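Local structure of PrgX (Enterococcus faecalis, 2AWI) at residues S24-K29 / S48-R53; S6-I11 / F59-R64. The protein serves as the receptor for the peptide sex pheromone cCF10 and probably acts as a DNA-binding repressor regulating conjugation. The protein carries 1 engineered substitution. All coordinates share one frame; numbering follows the deposited sequence.

In the fold
Both interactions lie in the N-terminal helix-turn-helix domain, a bundle of five helices, with centres about 14 Å apart. Interaction 1 is nested in sequence inside the loop that interaction 2 closes: residues 6-11 come first, then 24-29, 48-53 and 59-64. Helices 44-54 and 58-67 follow one another in the chain, so each interaction uses one of two consecutive helices. The two join directly, because Leu8 CD1 packs 3.7 Å from Phe50 CD2 and Ser51 touches Ile61. Interaction 2 brings the first and last helices of the domain together, while interaction 1 fastens the turn near the surface. Residues of a second subunit reach the neighbourhood of both.

Interaction 1 (S24-K29 / S48-R53); sequences SGIMSK and SKFSER
Ile26 projects from the turn between helices 19-23 and 29-36 and packs onto helix 44-54 against Lys49, Phe50 and Arg53, and its terminal CD1 does most of the touching. That methyl lies 3.6 Å from Lys49 CB and 3.9 Å from Phe50 CE1, while Ile26 CG2 lies 4.0 Å from Phe50 CE1. Ile26 and Lys49 run past each other in opposite directions; Ile26 and Arg53 instead meet tip to tip. The separation of 3.1 Å between Ile26 CD1 and Arg53 NH1 is very short for such a pair, and its exact value is doubtful.

Next along the turn, Met27, present as selenomethionine, approaches the far end of the Phe50 ring. Its SE lies in the ring plane, 3.8 Å from Phe50 CZ, and CE also sits at the edge: a Met-aromatic contact made at the rim, the two side chains crossing at about a right angle. CG of Met27 stands between the backbone N and the carbonyl carbon (chi1 59°), and a bend at chi3 places CE beside the ring. At the other end of the turn Ser24 O faces the edge of the Arg53 guanidinium, 2.9 Å from NH2. Gly25, with a positive phi of 90° that glycine readily adopts, turns the chain between Ser24 and Ile26.

A second shell sets these groups. Tyr32 meets Phe50 edge-to-face, Leu22 touches both Phe50 and Arg53, and a salt bridge to Glu45 engages Lys49 NZ.

The turn of the helix-turn-helix is thus anchored on helix 44-54 mainly by apolar contacts, with the Arg53 charge beside a backbone carbonyl whose negative end would be expected to favour it.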
loop_
_atom_site.group_PDB
_atom_site.type_symbol
_atom_site.label_atom_id
_atom_site.label_comp_id
_atom_site.label_asym_id
_atom_site.label_seq_id
_atom_site.Cartn_x
_atom_site.Cartn_y
_atom_site.Cartn_z
ATOM N N SER A 24 57.493 2.146 29.973
ATOM C CA SER A 24 58.434 3.258 30.075
ATOM C C SER A 24 57.706 4.569 30.337
ATOM O O SER A 24 56.806 4.955 29.594
ATOM C CB SER A 24 59.334 3.358 28.825
ATOM O OG SER A 24 58.577 3.653 27.649
ATOM N N GLY A 25 58.096 5.226 31.427
ATOM C CA GLY A 25 57.490 6.488 31.801
ATOM C C GLY A 25 56.287 6.308 32.703
ATOM O O GLY A 25 55.746 7.282 33.227
ATOM N N ILE A 26 55.869 5.062 32.898
ATOM C CA ILE A 26 54.709 4.786 33.734
ATOM C C ILE A 26 55.029 3.954 34.975
ATOM O O ILE A 26 54.561 4.262 36.069
ATOM C CB ILE A 26 53.603 4.080 32.913
ATOM C CG1 ILE A 26 53.243 4.941 31.693
ATOM C CG2 ILE A 26 52.381 3.846 33.786
ATOM C CD1 ILE A 26 52.196 4.332 30.771
HETATM N N MSE A 27 55.814 2.896 34.806
HETATM C CA MSE A 27 56.192 2.041 35.929
HETATM C C MSE A 27 57.443 1.244 35.597
HETATM O O MSE A 27 57.796 1.088 34.432
HETATM C CB MSE A 27 55.050 1.085 36.302
HETATM C CG MSE A 27 54.589 0.149 35.190
HETATM SE SE MSE A 27 53.213 -1.100 35.802
HETATM C CE MSE A 27 51.777 0.188 36.111
ATOM N N SER A 28 58.109 0.739 36.627
ATOM C CA SER A 28 59.336 -0.028 36.447
ATOM C C SER A 28 59.090 -1.305 35.666
ATOM O O SER A 28 57.968 -1.804 35.604
ATOM C CB SER A 28 59.945 -0.386 37.804
ATOM O OG SER A 28 59.202 -1.408 38.446
ATOM N N LYS A 29 60.151 -1.833 35.071
ATOM C CA LYS A 29 60.069 -3.064 34.305
ATOM C C LYS A 29 59.573 -4.182 35.213
ATOM O O LYS A 29 58.681 -4.947 34.848
ATOM C CB LYS A 29 61.450 -3.424 33.755
ATOM C CG LYS A 29 61.506 -4.757 33.039
ATOM C CD LYS A 29 62.918 -5.084 32.583
ATOM C CE LYS A 29 62.973 -6.455 31.911
ATOM N NZ LYS A 29 64.348 -6.808 31.440
ATOM N N SER A 48 44.368 3.172 31.662
ATOM C CA SER A 48 44.003 4.143 30.635
ATOM C C SER A 48 45.262 4.515 29.835
ATOM O O SER A 48 45.208 4.691 28.620
ATOM C CB SER A 48 43.382 5.386 31.281
ATOM O OG SER A 48 43.004 6.339 30.297
ATOM N N LYS A 49 46.394 4.623 30.521
ATOM C CA LYS A 49 47.654 4.934 29.855
ATOM C C LYS A 49 48.109 3.782 28.960
ATOM O O LYS A 49 48.476 3.996 27.803
ATOM C CB LYS A 49 48.744 5.251 30.882
ATOM C CG LYS A 49 48.687 6.671 31.415
ATOM C CD LYS A 49 49.752 6.911 32.474
ATOM C CE LYS A 49 49.623 8.307 33.073
ATOM N NZ LYS A 49 50.502 8.489 34.265
ATOM N N PHE A 50 48.080 2.558 29.475
ATOM C CA PHE A 50 48.496 1.421 28.657
ATOM C C PHE A 50 47.555 1.314 27.469
ATOM O O PHE A 50 47.974 1.008 26.349
ATOM C CB PHE A 50 48.457 0.123 29.466
ATOM C CG PHE A 50 49.400 0.102 30.639
ATOM C CD1 PHE A 50 50.660 0.684 30.553
ATOM C CD2 PHE A 50 49.052 -0.555 31.807
ATOM C CE1 PHE A 50 51.557 0.605 31.610
ATOM C CE2 PHE A 50 49.943 -0.638 32.872
ATOM C CZ PHE A 50 51.200 -0.058 32.773
ATOM N N SER A 51 46.279 1.580 27.726
ATOM C CA SER A 51 45.250 1.530 26.700
ATOM C C SER A 51 45.587 2.454 25.538
ATOM O O SER A 51 45.461 2.069 24.374
ATOM C CB SER A 51 43.901 1.927 27.299
ATOM O OG SER A 51 42.931 2.096 26.282
ATOM N N GLU A 52 46.012 3.675 25.852
ATOM C CA GLU A 52 46.366 4.630 24.814
ATOM C C GLU A 52 47.611 4.163 24.065
ATOM O O GLU A 52 47.746 4.397 22.859
ATOM C CB GLU A 52 46.620 6.015 25.411
ATOM C CG GLU A 52 46.934 7.058 24.349
ATOM C CD GLU A 52 47.236 8.425 24.920
ATOM O OE1 GLU A 52 47.467 9.354 24.116
ATOM O OE2 GLU A 52 47.242 8.572 26.162
ATOM N N ARG A 53 48.520 3.514 24.793
ATOM C CA ARG A 53 49.749 2.988 24.205
ATOM C C ARG A 53 49.409 1.899 23.191
ATOM O O ARG A 53 49.916 1.909 22.074
ATOM C CB ARG A 53 50.654 2.389 25.287
ATOM C CG ARG A 53 51.295 3.384 26.245
ATOM C CD ARG A 53 52.216 4.334 25.507
ATOM N NE ARG A 53 53.366 4.712 26.321
ATOM C CZ ARG A 53 53.289 5.347 27.483
ATOM N NH1 ARG A 53 52.104 5.684 27.978
ATOM N NH2 ARG A 53 54.393 5.642 28.154
#

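Interaction 2 (S6-I11 / F59-R64)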
loop_
_atom_site.group_PDB
_atom_site.type_symbol
_atom_site.label_atom_id
_atom_site.label_comp_id
_atom_site.label_asym_id
_atom_site.label_seq_id
_atom_site.Cartn_x
_atom_site.Cartn_y
_atom_site.Cartn_z
ATOM N N SER A 6 46.631 -10.106 31.869
ATOM C CA SER A 6 46.760 -11.110 30.823
ATOM C C SER A 6 46.197 -10.588 29.505
ATOM O O SER A 6 46.686 -10.940 28.429
ATOM C CB SER A 6 46.047 -12.402 31.226
ATOM O OG SER A 6 44.656 -12.282 31.034
ATOM N N VAL A 7 45.171 -9.747 29.583
ATOM C CA VAL A 7 44.593 -9.178 28.373
ATOM C C VAL A 7 45.592 -8.194 27.760
ATOM O O VAL A 7 45.759 -8.153 26.538
ATOM C CB VAL A 7 43.248 -8.467 28.667
ATOM C CG1 VAL A 7 42.828 -7.622 27.469
ATOM C CG2 VAL A 7 42.165 -9.512 28.962
ATOM N N LEU A 8 46.259 -7.409 28.608
ATOM C CA LEU A 8 47.263 -6.457 28.133
ATOM C C LEU A 8 48.389 -7.208 27.411
ATOM O O LEU A 8 48.902 -6.746 26.388
ATOM C CB LEU A 8 47.851 -5.657 29.301
ATOM C CG LEU A 8 46.951 -4.602 29.953
ATOM C CD1 LEU A 8 47.712 -3.927 31.076
ATOM C CD2 LEU A 8 46.510 -3.568 28.922
ATOM N N LYS A 9 48.764 -8.372 27.942
ATOM C CA LYS A 9 49.815 -9.183 27.334
ATOM C C LYS A 9 49.368 -9.685 25.962
ATOM O O LYS A 9 50.094 -9.561 24.975
ATOM C CB LYS A 9 50.150 -10.363 28.240
ATOM C CG LYS A 9 51.266 -11.255 27.732
ATOM C CD LYS A 9 51.618 -12.312 28.771
ATOM C CE LYS A 9 52.815 -13.142 28.345
ATOM N NZ LYS A 9 53.195 -14.136 29.386
ATOM N N GLN A 10 48.165 -10.254 25.911
ATOM C CA GLN A 10 47.604 -10.761 24.664
ATOM C C GLN A 10 47.625 -9.669 23.592
ATOM O O GLN A 10 48.129 -9.877 22.488
ATOM C CB GLN A 10 46.155 -11.218 24.873
ATOM C CG GLN A 10 45.399 -11.457 23.565
ATOM C CD GLN A 10 43.902 -11.168 23.658
ATOM O OE1 GLN A 10 43.208 -11.112 22.638
ATOM N NE2 GLN A 10 43.401 -10.986 24.875
ATOM N N ILE A 11 47.072 -8.507 23.930
ATOM C CA ILE A 11 46.991 -7.383 23.002
ATOM C C ILE A 11 48.373 -6.849 22.652
ATOM O O ILE A 11 48.689 -6.652 21.477
ATOM C CB ILE A 11 46.122 -6.229 23.593
ATOM C CG1 ILE A 11 44.760 -6.778 24.033
ATOM C CG2 ILE A 11 45.912 -5.133 22.548
ATOM C CD1 ILE A 11 43.840 -5.751 24.692
ATOM N N PHE A 59 37.435 0.789 27.196
ATOM C CA PHE A 59 36.283 -0.029 27.573
ATOM C C PHE A 59 36.367 -1.438 26.992
ATOM O O PHE A 59 35.991 -2.410 27.647
ATOM C CB PHE A 59 34.970 0.626 27.118
ATOM C CG PHE A 59 34.545 1.819 27.945
ATOM C CD1 PHE A 59 33.422 2.556 27.585
ATOM C CD2 PHE A 59 35.262 2.216 29.067
ATOM C CE1 PHE A 59 33.023 3.670 28.328
ATOM C CE2 PHE A 59 34.868 3.330 29.815
ATOM C CZ PHE A 59 33.751 4.055 29.444
ATOM N N GLU A 60 36.853 -1.549 25.760
ATOM C CA GLU A 60 36.961 -2.853 25.124
ATOM C C GLU A 60 37.884 -3.744 25.936
ATOM O O GLU A 60 37.622 -4.937 26.100
ATOM C CB GLU A 60 37.509 -2.735 23.699
ATOM C CG GLU A 60 37.364 -4.031 22.926
ATOM C CD GLU A 60 38.051 -4.013 21.572
ATOM O OE1 GLU A 60 37.926 -2.996 20.866
ATOM O OE2 GLU A 60 38.697 -5.023 21.208
ATOM N N ILE A 61 38.963 -3.161 26.445
ATOM C CA ILE A 61 39.919 -3.920 27.236
ATOM C C ILE A 61 39.243 -4.395 28.515
ATOM O O ILE A 61 39.328 -5.575 28.858
ATOM C CB ILE A 61 41.184 -3.077 27.574
ATOM C CG1 ILE A 61 41.963 -2.773 26.291
ATOM C CG2 ILE A 61 42.059 -3.826 28.566
ATOM C CD1 ILE A 61 43.230 -1.929 26.493
ATOM N N LEU A 62 38.574 -3.480 29.218
ATOM C CA LEU A 62 37.861 -3.842 30.441
ATOM C C LEU A 62 36.917 -5.003 30.155
ATOM O O LEU A 62 36.925 -6.011 30.852
ATOM C CB LEU A 62 37.068 -2.649 30.980
ATOM C CG LEU A 62 37.888 -1.646 31.798
ATOM C CD1 LEU A 62 37.033 -0.468 32.248
ATOM C CD2 LEU A 62 38.459 -2.368 33.001
ATOM N N ASN A 63 36.115 -4.870 29.110
ATOM C CA ASN A 63 35.185 -5.931 28.756
ATOM C C ASN A 63 35.927 -7.231 28.481
ATOM O O ASN A 63 35.558 -8.276 29.003
ATOM C CB ASN A 63 34.355 -5.530 27.533
ATOM C CG ASN A 63 33.169 -4.656 27.891
ATOM O OD1 ASN A 63 32.158 -5.141 28.384
ATOM N ND2 ASN A 63 33.291 -3.357 27.651
ATOM N N ARG A 64 36.973 -7.171 27.661
ATOM C CA ARG A 64 37.741 -8.373 27.345
ATOM C C ARG A 64 38.283 -9.025 28.609
ATOM O O ARG A 64 38.454 -10.244 28.667
ATOM C CB ARG A 64 38.893 -8.035 26.393
ATOM C CG ARG A 64 38.466 -7.897 24.940
ATOM C CD ARG A 64 39.534 -7.215 24.108
ATOM N NE ARG A 64 39.097 -7.020 22.731
ATOM C CZ ARG A 64 38.966 -7.999 21.846
ATOM N NH1 ARG A 64 39.249 -9.245 22.191
ATOM N NH2 ARG A 64 38.531 -7.733 20.622
HETATM O O HOH W 1 40.436 -11.047 24.319
#
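Val7 and Arg64 have the nearest CA atoms of segments 6-11 and 59-64, 7.0 Å apart. The axes of these two segments pass within 10.0 Å of each other and their N-to-C directions diverge by 118°, an inclined rather than antiparallel pairing. This is consistent with an XRE-type helix-turn-helix domain, in which the first and fifth helices pack against each other and bring the ends of the bundle together.

Both Val7 methyls touch Arg64, CG1 at its CB and CG2 at its carbonyl, and CG1 also meets Ile61. With CG1 anti to the backbone N (chi1 167°), Val7 CG1 meets Ile61 CG2 at 4.0 Å, whereas Val7 CG2 rests 3.8 Å from Arg64 O. One turn further along, Ile11 crosses Ile61 obliquely and sets its CD1 3.9 Å from Ile61 CG1. Ile61 thus meets Val7 through CG2 and Ile11 through CG1, both on its side facing the first helix, with Leu8 more distantly near its CD1. Leu8 also reaches Leu47, Phe50 and Leu54 of helix 44-54, and Val56 touches both Ile11 and Ile61, which extends this buried patch into the domain core.

Polar groups of Gln10 and Arg64 meet through water beside this apolar patch. Arg64 is extended from CG to NE and turns its guanidinium side-on to Glu60, one turn earlier, so that NE and NH2 both address the single oxygen OE2 in a salt bridge. Arg64 NH2 lies 2.8 Å from Glu60 OE2; the NE distance is shorter than usual and its precise value doubtful. The other carboxylate oxygen, Glu60 OE1, bonds to the backbone N of Gly150 in the second subunit. Facing the first helix instead, Arg64 NH1 donates to a water at 3.0 Å, in the guanidinium plane, and the same water accepts from Gln10 NE2, also at 3.0 Å.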